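Long-range contact in putative dienelactone hydrolase (Klebsiella pneumoniae subsp. pneumoniae MGH 78578, PDB 3F67), which is a putative hydrolase of the dienelactone hydrolase family, probably cleaving ester or lactone bonds with a cysteine nucleophile in an alpha/beta-hydrolase fold: residues Pro171-Gln185 against Thr201-Phe214. Numbering follows the deposited sequence. Where two conformers were deposited one is given.
Sequences PVLGLYGAKDASIPQ and TAEIVVYPEADHAF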
loop_
_atom_site.group_PDB
_atom_site.type_symbol
_atom_site.label_atom_id
_atom_site.label_comp_id
_atom_site.label_asym_id
_atom_site.label_seq_id
_atom_site.Cartn_x
_atom_site.Cartn_y
_atom_site.Cartn_z
ATOM N N PRO A 171 -11.131 -1.806 8.446
ATOM C CA PRO A 171 -11.896 -1.652 7.203
ATOM C C PRO A 171 -10.978 -1.438 6.003
ATOM O O PRO A 171 -10.078 -0.572 6.074
ATOM C CB PRO A 171 -12.738 -0.366 7.445
ATOM C CG PRO A 171 -12.738 -0.202 8.914
ATOM C CD PRO A 171 -11.453 -0.747 9.428
ATOM N N VAL A 172 -11.195 -2.219 4.935
ATOM C CA VAL A 172 -10.341 -2.115 3.748
ATOM C C VAL A 172 -11.189 -1.733 2.576
ATOM O O VAL A 172 -12.210 -2.367 2.313
ATOM C CB VAL A 172 -9.657 -3.457 3.390
ATOM C CG1 VAL A 172 -8.727 -3.224 2.236
ATOM C CG2 VAL A 172 -8.857 -4.012 4.596
ATOM N N LEU A 173 -10.770 -0.687 1.877
ATOM C CA LEU A 173 -11.414 -0.280 0.601
ATOM C C LEU A 173 -10.483 -0.743 -0.520
ATOM O O LEU A 173 -9.273 -0.418 -0.494
ATOM C CB LEU A 173 -11.469 1.257 0.537
ATOM C CG LEU A 173 -11.790 1.864 -0.817
ATOM C CD1 LEU A 173 -13.207 1.420 -1.367
ATOM C CD2 LEU A 173 -11.815 3.409 -0.651
ATOM N N GLY A 174 -11.006 -1.467 -1.510
ATOM C CA GLY A 174 -10.171 -1.821 -2.672
ATOM C C GLY A 174 -10.585 -0.978 -3.870
ATOM O O GLY A 174 -11.770 -0.743 -4.095
ATOM N N LEU A 175 -9.612 -0.510 -4.641
ATOM C CA LEU A 175 -9.911 0.292 -5.852
ATOM C C LEU A 175 -9.337 -0.486 -7.037
ATOM O O LEU A 175 -8.115 -0.617 -7.167
ATOM C CB LEU A 175 -9.232 1.684 -5.703
ATOM C CG LEU A 175 -9.773 2.483 -4.493
ATOM C CD1 LEU A 175 -8.893 3.740 -4.248
ATOM C CD2 LEU A 175 -11.292 2.907 -4.707
ATOM N N TYR A 176 -10.225 -1.027 -7.891
ATOM C CA TYR A 176 -9.830 -2.027 -8.895
ATOM C C TYR A 176 -10.299 -1.574 -10.284
ATOM O O TYR A 176 -11.291 -0.828 -10.397
ATOM C CB TYR A 176 -10.410 -3.406 -8.497
ATOM C CG TYR A 176 -9.519 -4.050 -7.438
ATOM C CD1 TYR A 176 -9.434 -3.501 -6.135
ATOM C CD2 TYR A 176 -8.745 -5.182 -7.739
ATOM C CE1 TYR A 176 -8.593 -4.026 -5.191
ATOM C CE2 TYR A 176 -7.881 -5.752 -6.772
ATOM C CZ TYR A 176 -7.825 -5.171 -5.502
ATOM O OH TYR A 176 -6.951 -5.669 -4.552
ATOM N N GLY A 177 -9.575 -2.001 -11.321
ATOM C CA GLY A 177 -9.952 -1.654 -12.705
ATOM C C GLY A 177 -10.606 -2.834 -13.447
ATOM O O GLY A 177 -10.060 -3.943 -13.472
ATOM N N ALA A 178 -11.758 -2.588 -14.042
ATOM C CA ALA A 178 -12.468 -3.628 -14.815
ATOM C C ALA A 178 -11.653 -4.151 -15.992
ATOM O O ALA A 178 -11.790 -5.326 -16.356
ATOM C CB ALA A 178 -13.829 -3.112 -15.294
ATOM N N LYS A 179 -10.816 -3.303 -16.597
ATOM C CA LYS A 179 -10.017 -3.706 -17.764
ATOM C C LYS A 179 -8.690 -4.350 -17.396
ATOM O O LYS A 179 -7.884 -4.641 -18.274
ATOM C CB LYS A 179 -9.754 -2.515 -18.691
ATOM C CG LYS A 179 -10.981 -1.692 -18.978
ATOM C CD LYS A 179 -11.455 -1.849 -20.357
ATOM C CE LYS A 179 -12.570 -0.864 -20.636
ATOM N NZ LYS A 179 -12.633 -0.633 -22.106
ATOM N N ASP A 180 -8.458 -4.570 -16.092
ATOM C CA ASP A 180 -7.202 -5.137 -15.617
ATOM C C ASP A 180 -7.175 -6.665 -15.850
ATOM O O ASP A 180 -7.814 -7.446 -15.110
ATOM C CB ASP A 180 -7.058 -4.807 -14.108
ATOM C CG ASP A 180 -5.751 -5.263 -13.526
ATOM O OD1 ASP A 180 -4.982 -5.961 -14.234
ATOM O OD2 ASP A 180 -5.489 -4.943 -12.341
ATOM N N ALA A 181 -6.462 -7.069 -16.907
ATOM C CA ALA A 181 -6.337 -8.488 -17.287
ATOM C C ALA A 181 -5.586 -9.280 -16.221
ATOM O O ALA A 181 -5.814 -10.494 -16.080
ATOM C CB ALA A 181 -5.604 -8.617 -18.612
ATOM N N SER A 182 -4.704 -8.605 -15.478
ATOM C CA SER A 182 -3.924 -9.273 -14.423
ATOM C C SER A 182 -4.766 -9.594 -13.170
ATOM O O SER A 182 -4.355 -10.430 -12.354
ATOM C CB SER A 182 -2.671 -8.480 -14.045
ATOM O OG SER A 182 -2.979 -7.400 -13.201
ATOM N N ILE A 183 -5.920 -8.930 -13.026
ATOM C CA ILE A 183 -6.849 -9.165 -11.898
ATOM C C ILE A 183 -8.260 -9.306 -12.457
ATOM O O ILE A 183 -9.062 -8.362 -12.430
ATOM C CB ILE A 183 -6.736 -8.044 -10.808
ATOM C CG1 ILE A 183 -5.279 -7.930 -10.340
ATOM C CG2 ILE A 183 -7.721 -8.277 -9.618
ATOM C CD1 ILE A 183 -5.004 -6.745 -9.401
ATOM N N PRO A 184 -8.585 -10.500 -12.978
ATOM C CA PRO A 184 -9.889 -10.667 -13.591
ATOM C C PRO A 184 -11.034 -10.523 -12.625
ATOM O O PRO A 184 -10.902 -10.751 -11.396
ATOM C CB PRO A 184 -9.845 -12.122 -14.145
ATOM C CG PRO A 184 -8.441 -12.460 -14.198
ATOM C CD PRO A 184 -7.779 -11.734 -13.070
ATOM N N GLN A 185 -12.187 -10.152 -13.156
ATOM C CA GLN A 185 -13.331 -9.946 -12.305
ATOM C C GLN A 185 -13.815 -11.195 -11.550
ATOM O O GLN A 185 -14.430 -11.071 -10.491
ATOM C CB GLN A 185 -14.476 -9.244 -13.068
ATOM C CG GLN A 185 -14.066 -7.860 -13.536
ATOM C CD GLN A 185 -13.523 -7.023 -12.382
ATOM O OE1 GLN A 185 -14.244 -6.718 -11.445
ATOM N NE2 GLN A 185 -12.237 -6.682 -12.442
ATOM N N THR A 201 -15.576 -5.807 7.299
ATOM C CA THR A 201 -15.943 -4.469 6.806
ATOM C C THR A 201 -14.999 -4.125 5.660
ATOM O O THR A 201 -13.814 -3.867 5.885
ATOM C CB THR A 201 -15.798 -3.437 7.936
ATOM O OG1 THR A 201 -16.749 -3.768 8.954
ATOM C CG2 THR A 201 -16.087 -2.000 7.420
ATOM N N ALA A 202 -15.508 -4.171 4.431
ATOM C CA ALA A 202 -14.671 -4.011 3.264
ATOM C C ALA A 202 -15.546 -3.836 2.058
ATOM O O ALA A 202 -16.678 -4.351 2.004
ATOM C CB ALA A 202 -13.737 -5.269 3.058
ATOM N N GLU A 203 -15.038 -3.147 1.051
ATOM C CA GLU A 203 -15.742 -3.118 -0.220
ATOM C C GLU A 203 -14.681 -2.923 -1.259
ATOM O O GLU A 203 -13.608 -2.381 -0.981
ATOM C CB GLU A 203 -16.729 -1.959 -0.292
ATOM C CG GLU A 203 -16.003 -0.638 -0.217
ATOM C CD GLU A 203 -16.933 0.489 0.117
ATOM O OE1 GLU A 203 -16.908 1.507 -0.594
ATOM O OE2 GLU A 203 -17.702 0.336 1.104
ATOM N N ILE A 204 -15.000 -3.394 -2.448
ATOM C CA ILE A 204 -14.158 -3.266 -3.642
ATOM C C ILE A 204 -14.944 -2.462 -4.683
ATOM O O ILE A 204 -16.059 -2.842 -5.085
ATOM C CB ILE A 204 -13.782 -4.673 -4.223
ATOM C CG1 ILE A 204 -12.907 -5.406 -3.196
ATOM C CG2 ILE A 204 -13.051 -4.532 -5.535
ATOM C CD1 ILE A 204 -12.654 -6.918 -3.515
ATOM N N VAL A 205 -14.375 -1.341 -5.085
ATOM C CA VAL A 205 -14.971 -0.509 -6.127
ATOM C C VAL A 205 -14.256 -0.848 -7.420
ATOM O O VAL A 205 -13.019 -0.824 -7.464
ATOM C CB VAL A 205 -14.784 0.970 -5.766
ATOM C CG1 VAL A 205 -15.206 1.910 -6.974
ATOM C CG2 VAL A 205 -15.575 1.290 -4.450
ATOM N N VAL A 206 -15.036 -1.195 -8.468
ATOM C CA VAL A 206 -14.465 -1.552 -9.756
ATOM C C VAL A 206 -14.764 -0.462 -10.791
ATOM O O VAL A 206 -15.938 -0.116 -11.017
ATOM C CB VAL A 206 -15.041 -2.876 -10.262
ATOM C CG1 VAL A 206 -14.391 -3.227 -11.597
ATOM C CG2 VAL A 206 -14.760 -3.979 -9.233
ATOM N N TYR A 207 -13.712 0.108 -11.364
ATOM C CA TYR A 207 -13.828 1.191 -12.352
ATOM C C TYR A 207 -13.951 0.609 -13.760
ATOM O O TYR A 207 -12.998 0.009 -14.262
ATOM C CB TYR A 207 -12.607 2.120 -12.270
ATOM C CG TYR A 207 -12.641 2.935 -10.999
ATOM C CD1 TYR A 207 -13.334 4.158 -10.956
ATOM C CD2 TYR A 207 -12.030 2.462 -9.830
ATOM C CE1 TYR A 207 -13.427 4.902 -9.751
ATOM C CE2 TYR A 207 -12.116 3.194 -8.636
ATOM C CZ TYR A 207 -12.788 4.408 -8.624
ATOM O OH TYR A 207 -12.876 5.144 -7.473
ATOM N N PRO A 208 -15.114 0.803 -14.410
ATOM C CA PRO A 208 -15.352 0.186 -15.732
ATOM C C PRO A 208 -14.295 0.506 -16.795
ATOM O O PRO A 208 -14.029 -0.323 -17.661
ATOM C CB PRO A 208 -16.723 0.748 -16.178
ATOM C CG PRO A 208 -17.380 1.276 -14.987
ATOM C CD PRO A 208 -16.275 1.561 -13.914
ATOM N N GLU A 209 -13.720 1.702 -16.760
ATOM C CA GLU A 209 -12.864 2.109 -17.868
ATOM C C GLU A 209 -11.375 1.925 -17.583
ATOM O O GLU A 209 -10.546 2.204 -18.443
ATOM C CB GLU A 209 -13.134 3.585 -18.196
ATOM C CG GLU A 209 -14.579 3.847 -18.612
ATOM C CD GLU A 209 -15.005 2.937 -19.752
ATOM O OE1 GLU A 209 -14.184 2.695 -20.675
ATOM O OE2 GLU A 209 -16.150 2.426 -19.708
ATOM N N ALA A 210 -11.039 1.469 -16.384
ATOM C CA ALA A 210 -9.647 1.511 -15.933
ATOM C C ALA A 210 -8.929 0.185 -16.083
ATOM O O ALA A 210 -9.501 -0.864 -15.840
ATOM C CB ALA A 210 -9.605 1.919 -14.446
ATOM N N ASP A 211 -7.643 0.256 -16.392
ATOM C CA ASP A 211 -6.774 -0.921 -16.434
ATOM C C ASP A 211 -6.048 -1.018 -15.101
ATOM O O ASP A 211 -6.346 -0.245 -14.145
ATOM C CB ASP A 211 -5.751 -0.697 -17.559
ATOM C CG ASP A 211 -5.127 -1.979 -18.089
ATOM O OD1 ASP A 211 -5.091 -3.029 -17.402
ATOM O OD2 ASP A 211 -4.651 -1.901 -19.249
ATOM N N HIS A 212 -5.095 -1.950 -15.012
ATOM C CA HIS A 212 -4.147 -1.989 -13.893
ATOM C C HIS A 212 -3.383 -0.670 -13.830
ATOM O O HIS A 212 -3.189 -0.016 -14.858
ATOM C CB HIS A 212 -3.132 -3.148 -14.099
ATOM C CG HIS A 212 -2.375 -3.508 -12.850
ATOM N ND1 HIS A 212 -2.931 -4.249 -11.819
ATOM C CD2 HIS A 212 -1.116 -3.201 -12.454
ATOM C CE1 HIS A 212 -2.033 -4.410 -10.861
ATOM N NE2 HIS A 212 -0.927 -3.773 -11.215
ATOM N N ALA A 213 -2.986 -0.252 -12.622
ATOM C CA ALA A 213 -2.096 0.913 -12.456
ATOM C C ALA A 213 -2.723 2.204 -13.011
ATOM O O ALA A 213 -2.046 3.083 -13.574
ATOM C CB ALA A 213 -0.697 0.656 -13.083
ATOM N N PHE A 214 -4.017 2.337 -12.794
ATOM C CA PHE A 214 -4.712 3.501 -13.363
ATOM C C PHE A 214 -4.438 4.818 -12.637
ATOM O O PHE A 214 -4.793 5.884 -13.125
ATOM C CB PHE A 214 -6.229 3.230 -13.515
ATOM C CG PHE A 214 -6.976 3.079 -12.206
ATOM C CD1 PHE A 214 -7.343 4.222 -11.447
ATOM C CD2 PHE A 214 -7.377 1.814 -11.760
ATOM C CE1 PHE A 214 -8.074 4.063 -10.259
ATOM C CE2 PHE A 214 -8.115 1.653 -10.552
ATOM C CZ PHE A 214 -8.454 2.782 -9.816
HETATM O O HOH W 1 -4.565 -5.345 -18.465
#
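The imidazole of His212 meets the carboxylate of Asp180 at its edge: ND1 donates to OD2 over 2.7 Å, with OD2 in the ring plane, although ND1 lies above the carboxylate plane, 35° out of it, the two planes being 66° apart. Ile183 CD1 also comes up to the ring edge, and Gly177 N and Asp211 O lie at the edge of the Phe214 ring. In this alpha/beta-hydrolase fold the pair Asp180 and His212, with Cys123 touching His212, fits a Cys-His-Asp triad, not confirmed here. Their loops follow the C-terminal ends of parallel strands 172-177 and 202-207, the latter outermost in the sheet, joined through helix 185-197 as a beta-alpha-beta crossover. The ladder includes Tyr176 N to Val205 O (2.8 Å). Glycine suits position 174, where a CB would collide with the ring of Tyr176, whose OH hydrogen-bonds to Gly147 O and Trp130 NE1. Tyr176, Ile204 and Val206 share one face, Tyr176 CD1 touching Ile204 CG2 at 3.8 Å; Leu175, Val205 and Tyr207 share the other, Leu175 CD2 at the edge of the Tyr207 ring, whose OH hydrogen-bonds to Asp229 OD2. Asp180, with CG anti to its backbone nitrogen (chi1 -176°), sends its carboxylate alongside His212. Its other oxygen is held as well, Ser182 OG donating to the syn lone pair of Asp180 OD1 over 2.7 Å.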